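Local coordinates for programmed cell death 6-interacting protein (Homo sapiens, PDB 5WA1) that takes part in endocytosis, multivesicular body biogenesis, membrane repair and cytokinesis, and binds CHMP4 proteins of ESCRT-III through the Bro1 domain described here, at residues 84-87 with 88-92; 186-189 with 190-194; 203-206 with 207-210; 256-259 with 260-264; 266-269 with 270-274. One frame throughout, in Å; residues are numbered along the deposited sequence.

Interaction 1. Residues 84-87 with 88-92; sequences GALE and TLLRY
Leu86 and Leu90 meet one turn apart on helix 83-97 of the Bro1 domain, an i to i+4 pair on the flank turned toward helix 164-191. Their side chains slant across each other: Leu86 CG lies 3.9 Å from Leu90 CD1, while Leu86 CD1 faces Leu90 CG. The CD1 methyl of Leu90 also has the carboxylate of Glu87 beside it, with Glu87 OE2 3.6 Å away. Glu87 gets there by folding back at its second torsion (chi2 -62°), which lays the carboxylate alongside the helix; its other oxygen, OE1, accepts a hydrogen bond from the backbone N of Gln370. Beyond the pair, Leu86 rests on His173 and Leu90 on Phe176, both of helix 164-191, and Leu90 also touches Cys148 of helix 137-157.

On another flank the Thr88 hydroxyl turns back along the helix. With chi1 at -60°, OG1 stands beside its own backbone N and opposite the carbonyl carbon, and both groups donate to the carbonyl of Gly84. The two donors approach from opposite faces of that carbonyl plane, Thr88 N at 3.0 Å and Thr88 OG1 at 2.8 Å from Gly84 O.

Interaction 2. Residues 186-189 with 190-194; sequences ETVL and SALSR
Val188 and Leu192 supply the apolar part of this contact, at the C-terminal end of helix 164-191. The CG2 branch of Val188 and the CD1 methyl of Leu192 touch at 3.8 Å, the two side chains slanting past each other. Val188 places CG2 opposite its backbone N by holding the other methyl, CG1, between N and the carbonyl carbon (chi1 64°). Leu192 CD1 also presses on the backbone, 3.2 Å from Val188 O, so this methyl covers the carbonyl as well as the valine.

The backbone bonds record how the helix finishes. Ala191 N donates to Thr187 O at 3.1 Å, still an ordinary i to i+4 link. The next amide, Leu192 N, reaches Val188 O at 3.1 Å with an N-H...O angle of only 139°, and shares its hydrogen weakly with Leu189 O. Such a divided amide fits the loss of helical geometry at Leu192, the first residue to leave helical phi/psi (psi 139°).

One side-chain hydroxyl joins in: Ser190 OG donates a weak hydrogen bond to Thr187 O, 3.3 Å away, giving that carbonyl a second, weak donor in addition to Ala191 N. The hydroxyl of Thr187 itself is bonded to His183 O, one turn back.

Around this helix end, Val188 packs on Ser142 of helix 137-157 and Pro202 of helix 202-226, whereas Leu192 lies against Tyr139 of helix 137-157 and Leu134 of strand 131-134.

Interaction 3. Residues 203-206 with 207-210; sequences DTVG and TLSL
The opening turns of helix 202-226, within the part of the Bro1 domain assigned to CHMP4 binding, bring Thr204 and Val205 against Leu208. Four successive i to i+4 backbone bonds define the helix here. The straightest is Leu208 N to Thr204 O, 3.0 Å with an N-H...O angle of 169°; Ser209 N to Val205 O is shorter at 2.8 Å but more bent.

Leu208 sets its CG beside its own backbone N (chi1 -66°), which carries the side chain back over the preceding turn: CG sits 3.4 Å from Thr204 O. Its CD1 methyl comes to 4.2 Å from Thr204 CG2 and, more loosely, to 4.5 Å from Val205 CG1. Thr207 OG1 comes within 3.2 Å of Asp203 O, although the hydroxyl is hydrogen-bonded to Gln251 OE1. Ser209 instead swings OG opposite its backbone N, away from the turn behind it, and bonds Ser178 O.

The segment is thus tied by polar side chains to two neighbouring helices, 164-191 through Ser209 and 231-252 through Thr207. Leu208 meets Phe181 of helix 164-191 and Phe146 of helix 137-157, while Leu210 lies on Ala248 of helix 231-252.

Interaction 4. Residues 256-259 with 260-264; sequences DTLP and KEVFP
Val262 closes over Leu258 and Pro259, and its two methyls reach different atoms of them. CG1 meets Leu258 CD1 at 4.0 Å; CG2 lies between Pro259 CD, 4.1 Å from it, and Leu258 CB, at 4.2 Å. Both side chains slant across the valine rather than running alongside. A chi1 of 168° sends the two methyls different ways: Val262 points CG1 opposite its backbone N, and CG2 falls beside that N, toward Pro259.

The polar contact next to this is a single direct bond, Val262 N to Pro259 O, 3.0 Å long and nearly straight at the hydrogen (166°). Seen from the acceptor it is less regular, since the donor stands 43° out of the carbonyl plane. A water takes up the same oxygen, donating to Pro259 O at 2.7 Å and accepting from Phe263 N at 3.0 Å. It thereby bridges the i to i+4 gap, where Phe263 N remains 4.5 Å from the carbonyl. This i to i+3 bond and the water-bridged i to i+4 step lie where the loop after helix 231-252 passes into helix 262-287, in the portion of the Bro1 domain assigned to CHMP4 binding.

On the outer side, Glu261 bends at its second torsion so that its carboxylate lies against the proline, with OE2 3.7 Å from Pro259 CB. Further in, Phe120 supports both Leu258 and Pro259, and Ile211 of helix 202-226 touches Leu258 as well as Val262.

Interaction 5. Residues 266-269 with 270-274; sequences LAAK and HCIMQ
His270 follows Lys269 without a break in helix 262-287 of the Bro1 domain, its backbone N donating to Leu266 O at 2.9 Å. The imidazole is carried off the preceding turn because CG lies opposite the backbone N (chi1 173°), and ND1 bonds Ala242 O on helix 231-252. Cys271 takes the other course, with SG beside its own N (chi1 -64°), and the sulfur comes to 3.6 Å from Ala267 O, the carbonyl that already accepts from Cys271 N.

Ile272 leans back over Ala268. Its N donates to Ala268 O at 2.7 Å, almost in line with the C=O bond, and CG1 covers that oxygen at 3.3 Å; the apolar touch is looser, Ile272 CD1 to Ala268 CB at 4.4 Å. Val308 of helix 291-311 packs on both residues.

Met273 lays its first side-chain carbons on Lys269 O, while its thioether end leads away. The aliphatic chain of Lys269 bends twice to deliver its ammonium into a buried setting. There Lys269 NZ forms a salt bridge with Glu218 and a hydrogen bond to Thr24 O, and makes a cation-pi contact with Phe25. Met273 N binds Lys269 O, and Met273 CG lies 3.2 Å from that same Lys269 O.

Overall arrangement
The five contacts follow one another along a single Bro1 domain without overlapping. Interactions 3 and 4 touch directly: Leu258 CD2 packs on Leu208 CD2 at 3.9 Å and on Thr204 CG2 at 4.0 Å, joining the loop before helix 262-287 to helix 202-226. Interaction 5 lies further along helix 262-287, which interaction 4 also uses, and nears interaction 3 to about 5 Å between nearest atoms. Interaction 2 ends the helix preceding that of interaction 3, about 16 Å away between centres. Interaction 1 touches none of the others, its nearest atoms about 14 Å from interactions 2 and 3; both 1 and 2 lie across the chain's centre from 5. Interactions 3, 4 and 5 lie in the CHMP4-interacting region.

Interaction 1. Residues 84-87 with 88-92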
loop_
_atom_site.group_PDB
_atom_site.type_symbol
_atom_site.label_atom_id
_atom_site.label_comp_id
_atom_site.label_asym_id
_atom_site.label_seq_id
_atom_site.Cartn_x
_atom_site.Cartn_y
_atom_site.Cartn_z
ATOM N N GLY A 84 4.904 -0.623 -17.365
ATOM C CA GLY A 84 5.522 -1.732 -18.079
ATOM C C GLY A 84 6.318 -2.647 -17.166
ATOM O O GLY A 84 6.222 -3.872 -17.265
ATOM N N ALA A 85 7.101 -2.065 -16.252
ATOM C CA ALA A 85 7.822 -2.887 -15.285
ATOM C C ALA A 85 6.862 -3.598 -14.340
ATOM O O ALA A 85 7.084 -4.764 -13.990
ATOM C CB ALA A 85 8.812 -2.032 -14.497
ATOM N N LEU A 86 5.795 -2.916 -13.908
ATOM C CA LEU A 86 4.821 -3.563 -13.031
ATOM C C LEU A 86 4.090 -4.681 -13.768
ATOM O O LEU A 86 3.926 -5.783 -13.235
ATOM C CB LEU A 86 3.819 -2.538 -12.477
ATOM C CG LEU A 86 2.764 -3.151 -11.549
ATOM C CD1 LEU A 86 3.427 -3.877 -10.385
ATOM C CD2 LEU A 86 1.780 -2.105 -11.018
ATOM N N GLU A 87 3.645 -4.414 -15.000
ATOM C CA GLU A 87 2.977 -5.458 -15.773
ATOM C C GLU A 87 3.888 -6.655 -16.006
ATOM O O GLU A 87 3.413 -7.796 -16.024
ATOM C CB GLU A 87 2.476 -4.898 -17.107
ATOM C CG GLU A 87 1.201 -4.071 -16.986
ATOM C CD GLU A 87 0.025 -4.879 -16.454
ATOM O OE1 GLU A 87 -0.072 -6.084 -16.780
ATOM O OE2 GLU A 87 -0.797 -4.311 -15.700
ATOM N N THR A 88 5.194 -6.423 -16.178
ATOM C CA THR A 88 6.120 -7.543 -16.308
ATOM C C THR A 88 6.178 -8.359 -15.023
ATOM O O THR A 88 6.144 -9.598 -15.056
ATOM C CB THR A 88 7.511 -7.037 -16.690
ATOM O OG1 THR A 88 7.436 -6.340 -17.938
ATOM C CG2 THR A 88 8.482 -8.207 -16.824
ATOM N N LEU A 89 6.256 -7.683 -13.875
ATOM C CA LEU A 89 6.172 -8.382 -12.598
ATOM C C LEU A 89 4.848 -9.120 -12.466
ATOM O O LEU A 89 4.815 -10.294 -12.081
ATOM C CB LEU A 89 6.343 -7.389 -11.445
ATOM C CG LEU A 89 7.711 -7.405 -10.777
ATOM C CD1 LEU A 89 7.811 -6.285 -9.761
ATOM C CD2 LEU A 89 7.963 -8.762 -10.128
ATOM N N LEU A 90 3.739 -8.426 -12.749
ATOM C CA LEU A 90 2.424 -9.054 -12.659
ATOM C C LEU A 90 2.337 -10.265 -13.574
ATOM O O LEU A 90 1.824 -11.321 -13.180
ATOM C CB LEU A 90 1.337 -8.049 -13.019
ATOM C CG LEU A 90 1.230 -6.851 -12.078
ATOM C CD1 LEU A 90 0.154 -5.905 -12.573
ATOM C CD2 LEU A 90 0.950 -7.320 -10.665
ATOM N N ARG A 91 2.832 -10.128 -14.805
ATOM C CA ARG A 91 2.811 -11.247 -15.738
ATOM C C ARG A 91 3.615 -12.424 -15.201
ATOM O O ARG A 91 3.182 -13.579 -15.302
ATOM C CB ARG A 91 3.345 -10.806 -17.100
ATOM C CG ARG A 91 3.370 -11.935 -18.125
ATOM C CD ARG A 91 4.184 -11.580 -19.362
ATOM N NE ARG A 91 4.455 -12.767 -20.172
ATOM C CZ ARG A 91 5.284 -12.798 -21.211
ATOM N NH1 ARG A 91 5.932 -11.700 -21.583
ATOM N NH2 ARG A 91 5.468 -13.930 -21.876
ATOM N N TYR A 92 4.785 -12.154 -14.618
ATOM C CA TYR A 92 5.601 -13.253 -14.111
ATOM C C TYR A 92 4.935 -13.930 -12.915
ATOM O O TYR A 92 5.049 -15.151 -12.761
ATOM C CB TYR A 92 7.005 -12.750 -13.762
ATOM C CG TYR A 92 7.911 -13.801 -13.164
ATOM C CD1 TYR A 92 8.317 -14.903 -13.912
ATOM C CD2 TYR A 92 8.354 -13.699 -11.850
ATOM C CE1 TYR A 92 9.139 -15.874 -13.367
ATOM C CE2 TYR A 92 9.180 -14.670 -11.294
ATOM C CZ TYR A 92 9.567 -15.754 -12.058
ATOM O OH TYR A 92 10.384 -16.722 -11.522
#

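Interaction 2. Residues 186-189 with 190-194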
loop_
_atom_site.group_PDB
_atom_site.type_symbol
_atom_site.label_atom_id
_atom_site.label_comp_id
_atom_site.label_asym_id
_atom_site.label_seq_id
_atom_site.Cartn_x
_atom_site.Cartn_y
_atom_site.Cartn_z
ATOM N N GLU A 186 -1.749 -14.091 4.420
ATOM C CA GLU A 186 -2.627 -15.233 4.619
ATOM C C GLU A 186 -2.088 -16.533 4.032
ATOM O O GLU A 186 -2.626 -17.599 4.342
ATOM C CB GLU A 186 -4.000 -14.920 4.020
ATOM C CG GLU A 186 -4.679 -13.730 4.672
ATOM C CD GLU A 186 -5.923 -13.284 3.928
ATOM O OE1 GLU A 186 -5.940 -13.373 2.681
ATOM O OE2 GLU A 186 -6.886 -12.841 4.594
ATOM N N THR A 187 -1.041 -16.487 3.207
ATOM C CA THR A 187 -0.600 -17.671 2.484
ATOM C C THR A 187 0.870 -18.015 2.666
ATOM O O THR A 187 1.255 -19.142 2.340
ATOM C CB THR A 187 -0.874 -17.512 0.978
ATOM O OG1 THR A 187 -0.118 -16.407 0.466
ATOM C CG2 THR A 187 -2.357 -17.267 0.723
ATOM N N VAL A 188 1.695 -17.101 3.183
ATOM C CA VAL A 188 3.140 -17.308 3.156
ATOM C C VAL A 188 3.552 -18.504 4.010
ATOM O O VAL A 188 4.510 -19.212 3.671
ATOM C CB VAL A 188 3.866 -16.017 3.592
ATOM C CG1 VAL A 188 3.547 -15.673 5.040
ATOM C CG2 VAL A 188 5.370 -16.138 3.369
ATOM N N LEU A 189 2.836 -18.772 5.108
ATOM C CA LEU A 189 3.279 -19.810 6.036
ATOM C C LEU A 189 3.075 -21.203 5.451
ATOM O O LEU A 189 3.982 -22.045 5.501
ATOM C CB LEU A 189 2.558 -19.664 7.372
ATOM C CG LEU A 189 2.999 -18.426 8.155
ATOM C CD1 LEU A 189 2.439 -18.433 9.572
ATOM C CD2 LEU A 189 4.522 -18.318 8.162
ATOM N N SER A 190 1.888 -21.475 4.901
ATOM C CA SER A 190 1.642 -22.785 4.303
ATOM C C SER A 190 2.454 -22.978 3.030
ATOM O O SER A 190 2.789 -24.113 2.676
ATOM C CB SER A 190 0.153 -22.966 4.010
ATOM O OG SER A 190 -0.292 -22.027 3.046
ATOM N N ALA A 191 2.784 -21.886 2.338
ATOM C CA ALA A 191 3.562 -21.985 1.110
ATOM C C ALA A 191 5.015 -22.354 1.383
ATOM O O ALA A 191 5.638 -23.049 0.573
ATOM C CB ALA A 191 3.485 -20.669 0.336
ATOM N N LEU A 192 5.571 -21.903 2.504
ATOM C CA LEU A 192 6.973 -22.130 2.823
ATOM C C LEU A 192 7.128 -23.328 3.754
ATOM O O LEU A 192 6.348 -23.513 4.693
ATOM C CB LEU A 192 7.601 -20.893 3.467
ATOM C CG LEU A 192 8.180 -19.812 2.548
ATOM C CD1 LEU A 192 7.093 -19.104 1.747
ATOM C CD2 LEU A 192 8.991 -18.805 3.349
ATOM N N SER A 193 8.150 -24.141 3.483
ATOM C CA SER A 193 8.475 -25.235 4.391
ATOM C C SER A 193 9.057 -24.704 5.694
ATOM O O SER A 193 8.682 -25.165 6.781
ATOM C CB SER A 193 9.451 -26.198 3.720
ATOM O OG SER A 193 9.898 -27.180 4.636
ATOM N N ARG A 194 9.965 -23.735 5.607
ATOM C CA ARG A 194 10.631 -23.171 6.766
ATOM C C ARG A 194 10.036 -21.804 7.098
ATOM O O ARG A 194 9.078 -21.343 6.473
ATOM C CB ARG A 194 12.139 -23.080 6.518
ATOM C CG ARG A 194 12.777 -24.402 6.108
ATOM C CD ARG A 194 14.230 -24.487 6.561
ATOM N NE ARG A 194 15.046 -23.408 6.011
ATOM C CZ ARG A 194 15.870 -23.544 4.977
ATOM N NH1 ARG A 194 15.995 -24.719 4.372
ATOM N NH2 ARG A 194 16.572 -22.504 4.548
#

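Interaction 3. Residues 203-206 with 207-210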
loop_
_atom_site.group_PDB
_atom_site.type_symbol
_atom_site.label_atom_id
_atom_site.label_comp_id
_atom_site.label_asym_id
_atom_site.label_seq_id
_atom_site.Cartn_x
_atom_site.Cartn_y
_atom_site.Cartn_z
ATOM N N ASP A 203 3.288 -10.812 10.168
ATOM C CA ASP A 203 3.175 -9.576 10.941
ATOM C C ASP A 203 3.625 -8.366 10.129
ATOM O O ASP A 203 2.980 -7.312 10.160
ATOM C CB ASP A 203 3.984 -9.688 12.229
ATOM C CG ASP A 203 3.179 -10.271 13.368
ATOM O OD1 ASP A 203 2.193 -10.986 13.085
ATOM O OD2 ASP A 203 3.522 -10.011 14.542
ATOM N N THR A 204 4.725 -8.500 9.390
ATOM C CA THR A 204 5.235 -7.376 8.615
ATOM C C THR A 204 4.306 -7.026 7.460
ATOM O O THR A 204 3.994 -5.849 7.247
ATOM C CB THR A 204 6.636 -7.688 8.091
ATOM O OG1 THR A 204 7.494 -8.017 9.188
ATOM C CG2 THR A 204 7.201 -6.485 7.347
ATOM N N VAL A 205 3.873 -8.029 6.682
ATOM C CA VAL A 205 3.069 -7.721 5.501
ATOM C C VAL A 205 1.649 -7.344 5.898
ATOM O O VAL A 205 0.982 -6.593 5.180
ATOM C CB VAL A 205 3.080 -8.883 4.486
ATOM C CG1 VAL A 205 4.405 -8.902 3.715
ATOM C CG2 VAL A 205 2.826 -10.221 5.167
ATOM N N GLY A 206 1.164 -7.831 7.040
ATOM C CA GLY A 206 -0.095 -7.324 7.558
ATOM C C GLY A 206 -0.034 -5.839 7.866
ATOM O O GLY A 206 -0.978 -5.093 7.585
ATOM N N THR A 207 1.082 -5.381 8.440
ATOM C CA THR A 207 1.205 -3.953 8.726
ATOM C C THR A 207 1.355 -3.149 7.439
ATOM O O THR A 207 0.735 -2.095 7.283
ATOM C CB THR A 207 2.378 -3.688 9.673
ATOM O OG1 THR A 207 2.105 -4.287 10.943
ATOM C CG2 THR A 207 2.586 -2.186 9.875
ATOM N N LEU A 208 2.172 -3.636 6.502
ATOM C CA LEU A 208 2.278 -2.973 5.206
ATOM C C LEU A 208 0.923 -2.899 4.513
ATOM O O LEU A 208 0.614 -1.903 3.853
ATOM C CB LEU A 208 3.282 -3.711 4.312
ATOM C CG LEU A 208 4.734 -3.676 4.796
ATOM C CD1 LEU A 208 5.603 -4.586 3.929
ATOM C CD2 LEU A 208 5.253 -2.252 4.764
ATOM N N SER A 209 0.118 -3.958 4.619
ATOM C CA SER A 209 -1.201 -3.926 3.998
ATOM C C SER A 209 -2.046 -2.794 4.570
ATOM O O SER A 209 -2.733 -2.076 3.832
ATOM C CB SER A 209 -1.900 -5.268 4.202
ATOM O OG SER A 209 -3.212 -5.244 3.677
ATOM N N LEU A 210 -2.009 -2.618 5.887
ATOM C CA LEU A 210 -2.773 -1.536 6.506
ATOM C C LEU A 210 -2.225 -0.164 6.131
ATOM O O LEU A 210 -2.999 0.782 5.915
ATOM C CB LEU A 210 -2.783 -1.733 8.016
ATOM C CG LEU A 210 -3.557 -0.702 8.828
ATOM C CD1 LEU A 210 -4.960 -0.499 8.262
ATOM C CD2 LEU A 210 -3.604 -1.181 10.266
#

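Interaction 4. Residues 256-259 with 260-264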
loop_
_atom_site.group_PDB
_atom_site.type_symbol
_atom_site.label_atom_id
_atom_site.label_comp_id
_atom_site.label_asym_id
_atom_site.label_seq_id
_atom_site.Cartn_x
_atom_site.Cartn_y
_atom_site.Cartn_z
ATOM N N ASP A 256 10.700 -2.813 15.332
ATOM C CA ASP A 256 11.683 -2.023 14.604
ATOM C C ASP A 256 12.063 -2.719 13.305
ATOM O O ASP A 256 13.230 -2.754 12.910
ATOM C CB ASP A 256 12.920 -1.756 15.453
ATOM C CG ASP A 256 13.766 -0.624 14.900
ATOM O OD1 ASP A 256 13.192 0.412 14.496
ATOM O OD2 ASP A 256 15.006 -0.783 14.856
ATOM N N THR A 257 11.075 -3.292 12.627
ATOM C CA THR A 257 11.390 -4.042 11.420
ATOM C C THR A 257 11.309 -3.160 10.180
ATOM O O THR A 257 12.145 -3.280 9.278
ATOM C CB THR A 257 10.467 -5.259 11.312
ATOM O OG1 THR A 257 9.111 -4.840 11.160
ATOM C CG2 THR A 257 10.566 -6.085 12.571
ATOM N N LEU A 258 10.348 -2.235 10.141
ATOM C CA LEU A 258 10.226 -1.322 9.016
ATOM C C LEU A 258 11.258 -0.203 9.129
ATOM O O LEU A 258 11.820 0.026 10.202
ATOM C CB LEU A 258 8.810 -0.757 8.955
ATOM C CG LEU A 258 7.756 -1.829 8.676
ATOM C CD1 LEU A 258 6.356 -1.213 8.624
ATOM C CD2 LEU A 258 8.083 -2.588 7.371
ATOM N N PRO A 259 11.545 0.492 8.025
ATOM C CA PRO A 259 12.515 1.592 8.076
ATOM C C PRO A 259 12.119 2.654 9.095
ATOM O O PRO A 259 10.941 2.838 9.416
ATOM C CB PRO A 259 12.492 2.151 6.650
ATOM C CG PRO A 259 12.079 0.975 5.806
ATOM C CD PRO A 259 11.096 0.218 6.643
ATOM N N LYS A 260 13.140 3.371 9.582
ATOM C CA LYS A 260 13.001 4.257 10.736
ATOM C C LYS A 260 11.900 5.292 10.551
ATOM O O LYS A 260 11.216 5.666 11.512
ATOM C CB LYS A 260 14.326 4.974 10.996
ATOM C CG LYS A 260 15.217 4.344 12.035
ATOM C CD LYS A 260 16.186 5.383 12.588
ATOM C CE LYS A 260 15.442 6.647 13.012
ATOM N NZ LYS A 260 16.254 7.550 13.882
ATOM N N GLU A 261 11.740 5.792 9.332
ATOM C CA GLU A 261 10.835 6.901 9.087
ATOM C C GLU A 261 9.370 6.484 9.049
ATOM O O GLU A 261 8.508 7.359 9.079
ATOM C CB GLU A 261 11.209 7.599 7.774
ATOM C CG GLU A 261 11.102 6.717 6.531
ATOM C CD GLU A 261 12.365 5.910 6.238
ATOM O OE1 GLU A 261 13.208 5.734 7.148
ATOM O OE2 GLU A 261 12.510 5.456 5.082
ATOM N N VAL A 262 9.066 5.183 9.005
ATOM C CA VAL A 262 7.676 4.756 8.875
ATOM C C VAL A 262 6.880 5.122 10.125
ATOM O O VAL A 262 5.778 5.675 10.040
ATOM C CB VAL A 262 7.604 3.247 8.577
ATOM C CG1 VAL A 262 6.181 2.735 8.741
ATOM C CG2 VAL A 262 8.115 2.973 7.156
ATOM N N PHE A 263 7.418 4.821 11.297
ATOM C CA PHE A 263 6.659 5.078 12.523
ATOM C C PHE A 263 6.334 6.560 12.726
ATOM O O PHE A 263 5.152 6.882 12.941
ATOM C CB PHE A 263 7.398 4.478 13.723
ATOM C CG PHE A 263 6.690 4.689 15.025
ATOM C CD1 PHE A 263 5.537 3.979 15.318
ATOM C CD2 PHE A 263 7.147 5.623 15.936
ATOM C CE1 PHE A 263 4.859 4.183 16.508
ATOM C CE2 PHE A 263 6.484 5.828 17.132
ATOM C CZ PHE A 263 5.334 5.110 17.413
ATOM N N PRO A 264 7.287 7.500 12.669
ATOM C CA PRO A 264 6.899 8.912 12.830
ATOM C C PRO A 264 5.945 9.400 11.761
ATOM O O PRO A 264 5.070 10.224 12.061
ATOM C CB PRO A 264 8.241 9.657 12.776
ATOM C CG PRO A 264 9.158 8.723 12.053
ATOM C CD PRO A 264 8.749 7.368 12.535
HETATM O O HOH W 1 9.602 2.772 11.761
#

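Interaction 5. Residues 266-269 with 270-274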
loop_
_atom_site.group_PDB
_atom_site.type_symbol
_atom_site.label_atom_id
_atom_site.label_comp_id
_atom_site.label_asym_id
_atom_site.label_seq_id
_atom_site.Cartn_x
_atom_site.Cartn_y
_atom_site.Cartn_z
ATOM N N LEU A 266 3.589 7.655 10.201
ATOM C CA LEU A 266 2.257 7.156 10.533
ATOM C C LEU A 266 1.643 7.941 11.688
ATOM O O LEU A 266 0.457 8.284 11.657
ATOM C CB LEU A 266 2.330 5.675 10.902
ATOM C CG LEU A 266 2.718 4.728 9.764
ATOM C CD1 LEU A 266 2.825 3.290 10.310
ATOM C CD2 LEU A 266 1.709 4.834 8.640
ATOM N N ALA A 267 2.429 8.177 12.743
ATOM C CA ALA A 267 1.944 8.962 13.880
ATOM C C ALA A 267 1.530 10.367 13.443
ATOM O O ALA A 267 0.462 10.866 13.831
ATOM C CB ALA A 267 3.021 9.023 14.959
ATOM N N ALA A 268 2.357 11.017 12.622
ATOM C CA ALA A 268 2.022 12.350 12.141
ATOM C C ALA A 268 0.740 12.332 11.314
ATOM O O ALA A 268 -0.152 13.164 11.516
ATOM C CB ALA A 268 3.180 12.922 11.325
ATOM N N LYS A 269 0.624 11.373 10.389
ATOM C CA LYS A 269 -0.551 11.308 9.524
ATOM C C LYS A 269 -1.821 10.994 10.308
ATOM O O LYS A 269 -2.896 11.489 9.958
ATOM C CB LYS A 269 -0.340 10.265 8.420
ATOM C CG LYS A 269 0.600 10.705 7.302
ATOM C CD LYS A 269 -0.141 11.323 6.144
ATOM C CE LYS A 269 0.813 11.661 4.997
ATOM N NZ LYS A 269 0.965 10.506 4.077
ATOM N N HIS A 270 -1.724 10.179 11.356
ATOM C CA HIS A 270 -2.859 9.960 12.250
ATOM C C HIS A 270 -3.364 11.288 12.824
ATOM O O HIS A 270 -4.564 11.594 12.760
ATOM C CB HIS A 270 -2.437 8.994 13.358
ATOM C CG HIS A 270 -3.459 8.803 14.441
ATOM N ND1 HIS A 270 -4.707 8.261 14.209
ATOM C CD2 HIS A 270 -3.401 9.057 15.771
ATOM C CE1 HIS A 270 -5.375 8.195 15.347
ATOM N NE2 HIS A 270 -4.607 8.675 16.309
ATOM N N CYS A 271 -2.451 12.117 13.325
ATOM C CA CYS A 271 -2.855 13.399 13.901
ATOM C C CYS A 271 -3.267 14.405 12.831
ATOM O O CYS A 271 -4.188 15.204 13.053
ATOM C CB CYS A 271 -1.727 13.967 14.760
ATOM S SG CYS A 271 -1.324 12.968 16.204
ATOM N N ILE A 272 -2.584 14.418 11.678
ATOM C CA ILE A 272 -2.966 15.337 10.612
ATOM C C ILE A 272 -4.360 15.005 10.110
ATOM O O ILE A 272 -5.153 15.902 9.801
ATOM C CB ILE A 272 -1.941 15.318 9.462
ATOM C CG1 ILE A 272 -0.636 15.983 9.891
ATOM C CG2 ILE A 272 -2.511 16.015 8.204
ATOM C CD1 ILE A 272 0.553 15.623 8.988
ATOM N N MET A 273 -4.677 13.733 10.019
ATOM C CA MET A 273 -5.977 13.372 9.547
ATOM C C MET A 273 -7.042 13.732 10.572
ATOM O O MET A 273 -8.076 14.194 10.205
ATOM C CB MET A 273 -6.033 11.933 9.105
ATOM C CG MET A 273 -5.274 11.618 7.834
ATOM S SD MET A 273 -5.584 12.662 6.411
ATOM C CE MET A 273 -7.174 12.129 5.928
ATOM N N GLN A 274 -6.795 13.500 11.849
ATOM C CA GLN A 274 -7.763 13.924 12.859
ATOM C C GLN A 274 -7.993 15.429 12.794
ATOM O O GLN A 274 -9.132 15.890 12.897
ATOM C CB GLN A 274 -7.305 13.516 14.261
ATOM C CG GLN A 274 -7.378 12.008 14.526
ATOM C CD GLN A 274 -7.294 11.663 16.005
ATOM O OE1 GLN A 274 -6.748 12.424 16.803
ATOM N NE2 GLN A 274 -7.851 10.517 16.374
#